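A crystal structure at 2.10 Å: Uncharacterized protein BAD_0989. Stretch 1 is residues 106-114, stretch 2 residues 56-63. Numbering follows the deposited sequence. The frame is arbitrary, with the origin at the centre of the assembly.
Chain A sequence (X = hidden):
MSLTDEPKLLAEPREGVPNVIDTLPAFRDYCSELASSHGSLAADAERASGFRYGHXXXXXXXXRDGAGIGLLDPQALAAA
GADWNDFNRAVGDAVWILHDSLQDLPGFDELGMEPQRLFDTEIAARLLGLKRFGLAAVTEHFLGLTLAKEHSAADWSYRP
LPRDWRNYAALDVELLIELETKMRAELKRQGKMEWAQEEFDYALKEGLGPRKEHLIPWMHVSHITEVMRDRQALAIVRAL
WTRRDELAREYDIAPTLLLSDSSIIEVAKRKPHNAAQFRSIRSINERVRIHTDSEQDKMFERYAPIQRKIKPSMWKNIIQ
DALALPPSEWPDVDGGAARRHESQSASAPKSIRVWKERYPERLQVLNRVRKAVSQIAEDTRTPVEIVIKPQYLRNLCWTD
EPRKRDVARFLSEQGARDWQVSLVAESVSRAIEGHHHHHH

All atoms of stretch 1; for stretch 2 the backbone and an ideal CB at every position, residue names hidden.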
# COMPACT_ATOMS: atom_id res chain seq x y z
N PRO A 106 6.67 -5.80 1.14
CA PRO A 106 7.79 -5.03 1.70
C PRO A 106 8.07 -5.31 3.18
O PRO A 106 9.24 -5.41 3.58
CB PRO A 106 7.35 -3.58 1.51
CG PRO A 106 6.37 -3.62 0.40
CD PRO A 106 5.62 -4.89 0.63
N GLY A 107 7.01 -5.47 3.97
CA GLY A 107 7.11 -5.76 5.39
C GLY A 107 7.65 -7.15 5.68
O GLY A 107 8.44 -7.31 6.60
N PHE A 108 7.22 -8.14 4.89
CA PHE A 108 7.74 -9.51 4.97
C PHE A 108 9.23 -9.55 4.64
O PHE A 108 10.00 -10.20 5.34
CB PHE A 108 7.00 -10.45 4.01
CG PHE A 108 5.58 -10.77 4.42
CD1 PHE A 108 4.66 -11.14 3.46
CD2 PHE A 108 5.17 -10.68 5.74
CE1 PHE A 108 3.35 -11.43 3.82
CE2 PHE A 108 3.86 -10.98 6.11
CZ PHE A 108 2.95 -11.35 5.14
N ASP A 109 9.62 -8.86 3.57
CA ASP A 109 11.03 -8.69 3.19
C ASP A 109 11.85 -8.05 4.32
O ASP A 109 12.95 -8.50 4.62
CB ASP A 109 11.14 -7.84 1.92
CG ASP A 109 12.57 -7.55 1.53
OD1 ASP A 109 13.00 -6.39 1.66
OD2 ASP A 109 13.26 -8.51 1.12
N GLU A 110 11.28 -7.04 4.95
CA GLU A 110 11.95 -6.36 6.06
C GLU A 110 12.13 -7.19 7.32
O GLU A 110 13.04 -6.93 8.10
CB GLU A 110 11.29 -5.01 6.36
CG GLU A 110 11.71 -3.93 5.37
CD GLU A 110 11.85 -2.56 6.00
OE1 GLU A 110 12.67 -1.76 5.49
OE2 GLU A 110 11.16 -2.28 7.00
N LEU A 111 11.28 -8.19 7.52
CA LEU A 111 11.48 -9.13 8.63
C LEU A 111 12.49 -10.23 8.28
O LEU A 111 12.97 -10.94 9.16
CB LEU A 111 10.14 -9.71 9.11
CG LEU A 111 9.27 -8.73 9.91
CD1 LEU A 111 7.78 -9.08 9.84
CD2 LEU A 111 9.71 -8.63 11.36
N GLY A 112 12.81 -10.35 6.99
CA GLY A 112 13.79 -11.33 6.53
C GLY A 112 13.16 -12.57 5.92
O GLY A 112 13.85 -13.57 5.69
N MET A 113 11.86 -12.51 5.67
CA MET A 113 11.16 -13.61 5.00
C MET A 113 11.49 -13.60 3.51
O MET A 113 11.78 -12.55 2.93
CB MET A 113 9.65 -13.52 5.23
CG MET A 113 9.20 -14.03 6.60
SD MET A 113 7.48 -13.64 6.97
CE MET A 113 7.67 -12.08 7.78
N GLU A 114 11.46 -14.78 2.89
CA GLU A 114 11.80 -14.91 1.48
C GLU A 114 10.80 -15.77 0.71
O GLU A 114 11.09 -16.93 0.42
CB GLU A 114 13.22 -15.47 1.33
CG GLU A 114 13.98 -14.96 0.11
CD GLU A 114 13.82 -15.84 -1.13
OE1 GLU A 114 13.45 -15.31 -2.20
OE2 GLU A 114 14.08 -17.06 -1.03
N UNK A 56 5.26 -0.64 9.60
CA UNK A 56 5.79 -1.77 10.33
C UNK A 56 4.63 -2.71 10.68
O UNK A 56 3.56 -2.25 11.09
CB UNK A 56 6.53 -1.31 11.59
N UNK A 57 4.85 -4.00 10.50
CA UNK A 57 3.84 -4.98 10.84
C UNK A 57 3.77 -5.17 12.36
O UNK A 57 4.79 -5.39 13.01
CB UNK A 57 4.13 -6.31 10.14
N UNK A 58 2.57 -5.04 12.90
CA UNK A 58 2.32 -5.31 14.31
C UNK A 58 1.66 -6.67 14.51
O UNK A 58 1.41 -7.11 15.64
CB UNK A 58 1.44 -4.21 14.91
N UNK A 59 1.38 -7.34 13.39
CA UNK A 59 0.90 -8.72 13.39
C UNK A 59 1.17 -9.34 12.02
O UNK A 59 1.20 -8.65 11.00
CB UNK A 59 -0.59 -8.78 13.73
N UNK A 60 1.38 -10.65 12.03
CA UNK A 60 1.67 -11.41 10.83
C UNK A 60 0.87 -12.72 10.94
O UNK A 60 0.88 -13.38 11.97
CB UNK A 60 3.17 -11.66 10.67
N UNK A 61 0.12 -13.04 9.88
CA UNK A 61 -0.86 -14.14 9.93
C UNK A 61 -0.55 -15.18 8.88
O UNK A 61 -0.36 -14.85 7.71
CB UNK A 61 -2.28 -13.61 9.73
N UNK A 62 -0.51 -16.45 9.30
CA UNK A 62 -0.25 -17.56 8.40
C UNK A 62 -1.22 -18.71 8.58
O UNK A 62 -1.78 -18.89 9.65
CB UNK A 62 1.18 -18.06 8.60
N UNK A 63 -1.43 -19.46 7.51
CA UNK A 63 -2.15 -20.72 7.58
C UNK A 63 -1.54 -21.70 6.60
O UNK A 63 -1.25 -21.36 5.44
CB UNK A 63 -3.64 -20.52 7.29

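Stretch 1 brings a helix, residues 106-111, and the loop after it against stretch 2. The strand at 59-63 runs nearly at right angles to the helix, at 99°, with the axes 11.0 Å apart at closest approach.

Position 56 has its CA-to-CB bond sideways, and nothing of stretch 1 lies within 5.5 Å of the ideal CB. Almost any residue would suit. The residue is Glu56, whose side chain makes no contact with stretch 1.

Position 57 points toward the helix. Its CA is 6.4 Å from the CA of Gly107, and its ideal CB is 4.6 Å from Leu111 CD1. Gly107 has no side chain, so there is room beside the helix backbone. A small or medium side chain, polar or apolar, would suit. The residue is Asp57. Its OD2 lies 3.8 Å from Gly107 C and 4.2 Å from Leu111 CD1. A CB on Gly107 would come 2.7 Å from Asp57 OD2, a clash. No direct hydrogen bond joins the two stretches here. A water bridges them instead: it accepts from Asp57 N at 3.2 Å and donates weakly to Gly107 O at 3.4 Å. Asp57 OD1 is hydrogen-bonded elsewhere in the structure.

At position 58 the chain turns a corner and the CB is out of reach. Stretch 1 sets no preference. It is Trp58.

Position 59 is also out of reach, with extended backbone angles (-159/150). Many residues would fit. It is Leu59.

Position 60 points toward stretch 1. Its ideal CB is 4.7 Å from Phe108 CE2, 5.3 Å from Leu111 CD1 and 5.4 Å from Met113 CE. This apolar surround favours a compact aliphatic side chain; valine, alanine or isoleucine are plausible. The residue is Val60. Its CG2 packs 3.8 Å from Phe108 CE2, at the ring edge, and 4.2 Å from Leu111 CD1.

Position 61 points away, as alternation along a strand predicts. Stretch 1 leaves the choice open. It is Gln61.

Position 62 points sideways, with nothing of stretch 1 within 5.5 Å of its ideal CB. A long apolar side chain could still reach Phe108 and Met113, so leucine, methionine or an aromatic would serve. The residue is Phe62, with chi1 at -64° (m). Its ring end comes nearer: CZ lies 3.7 Å from Met113 SD. Met113 SD sits at the edge of the Phe62 ring, 5.0 Å from the Phe62 ring centroid. The Phe62 and Phe108 rings meet obliquely, with planes at 34° and centroids 6.0 Å apart.

Position 63 is out of reach, and many residues would do. It is Lys63, fully extended.

Stretch 2 (56-63) EDWLVQFK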
# COMPACT_ATOMS: atom_id res chain seq x y z
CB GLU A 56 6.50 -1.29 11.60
CG GLU A 56 7.22 -2.36 12.40
CD GLU A 56 7.68 -1.89 13.78
OE1 GLU A 56 7.84 -0.67 13.99
OE2 GLU A 56 7.89 -2.76 14.66
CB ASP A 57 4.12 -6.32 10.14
CG ASP A 57 4.03 -6.23 8.62
OD1 ASP A 57 3.39 -5.29 8.09
OD2 ASP A 57 4.59 -7.12 7.94
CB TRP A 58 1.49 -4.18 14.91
CG TRP A 58 2.35 -2.99 15.17
CD1 TRP A 58 2.62 -1.96 14.32
CD2 TRP A 58 3.11 -2.74 16.36
NE1 TRP A 58 3.49 -1.07 14.91
CE2 TRP A 58 3.80 -1.51 16.16
CE3 TRP A 58 3.27 -3.41 17.58
CZ2 TRP A 58 4.62 -0.95 17.13
CZ3 TRP A 58 4.08 -2.85 18.54
CH2 TRP A 58 4.76 -1.64 18.31
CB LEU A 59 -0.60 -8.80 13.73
CG LEU A 59 -1.20 -10.20 13.98
CD1 LEU A 59 -0.56 -10.94 15.15
CD2 LEU A 59 -2.68 -10.09 14.19
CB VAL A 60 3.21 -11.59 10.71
CG1 VAL A 60 3.57 -12.92 10.22
CG2 VAL A 60 3.82 -10.49 9.83
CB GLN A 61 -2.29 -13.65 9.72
CG GLN A 61 -2.76 -12.53 10.63
CD GLN A 61 -2.95 -11.22 9.90
OE1 GLN A 61 -2.10 -10.35 9.95
NE2 GLN A 61 -4.07 -11.09 9.20
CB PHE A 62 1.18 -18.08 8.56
CG PHE A 62 2.21 -17.07 8.18
CD1 PHE A 62 2.29 -16.61 6.87
CD2 PHE A 62 3.07 -16.55 9.13
CE1 PHE A 62 3.24 -15.65 6.51
CE2 PHE A 62 4.03 -15.61 8.77
CZ PHE A 62 4.10 -15.15 7.45
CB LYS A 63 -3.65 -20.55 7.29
CG LYS A 63 -4.44 -21.79 7.63
CD LYS A 63 -5.89 -21.74 7.17
CE LYS A 63 -6.63 -22.93 7.75
NZ LYS A 63 -8.05 -22.99 7.33
O HOH W 1 7.42 -5.17 9.04
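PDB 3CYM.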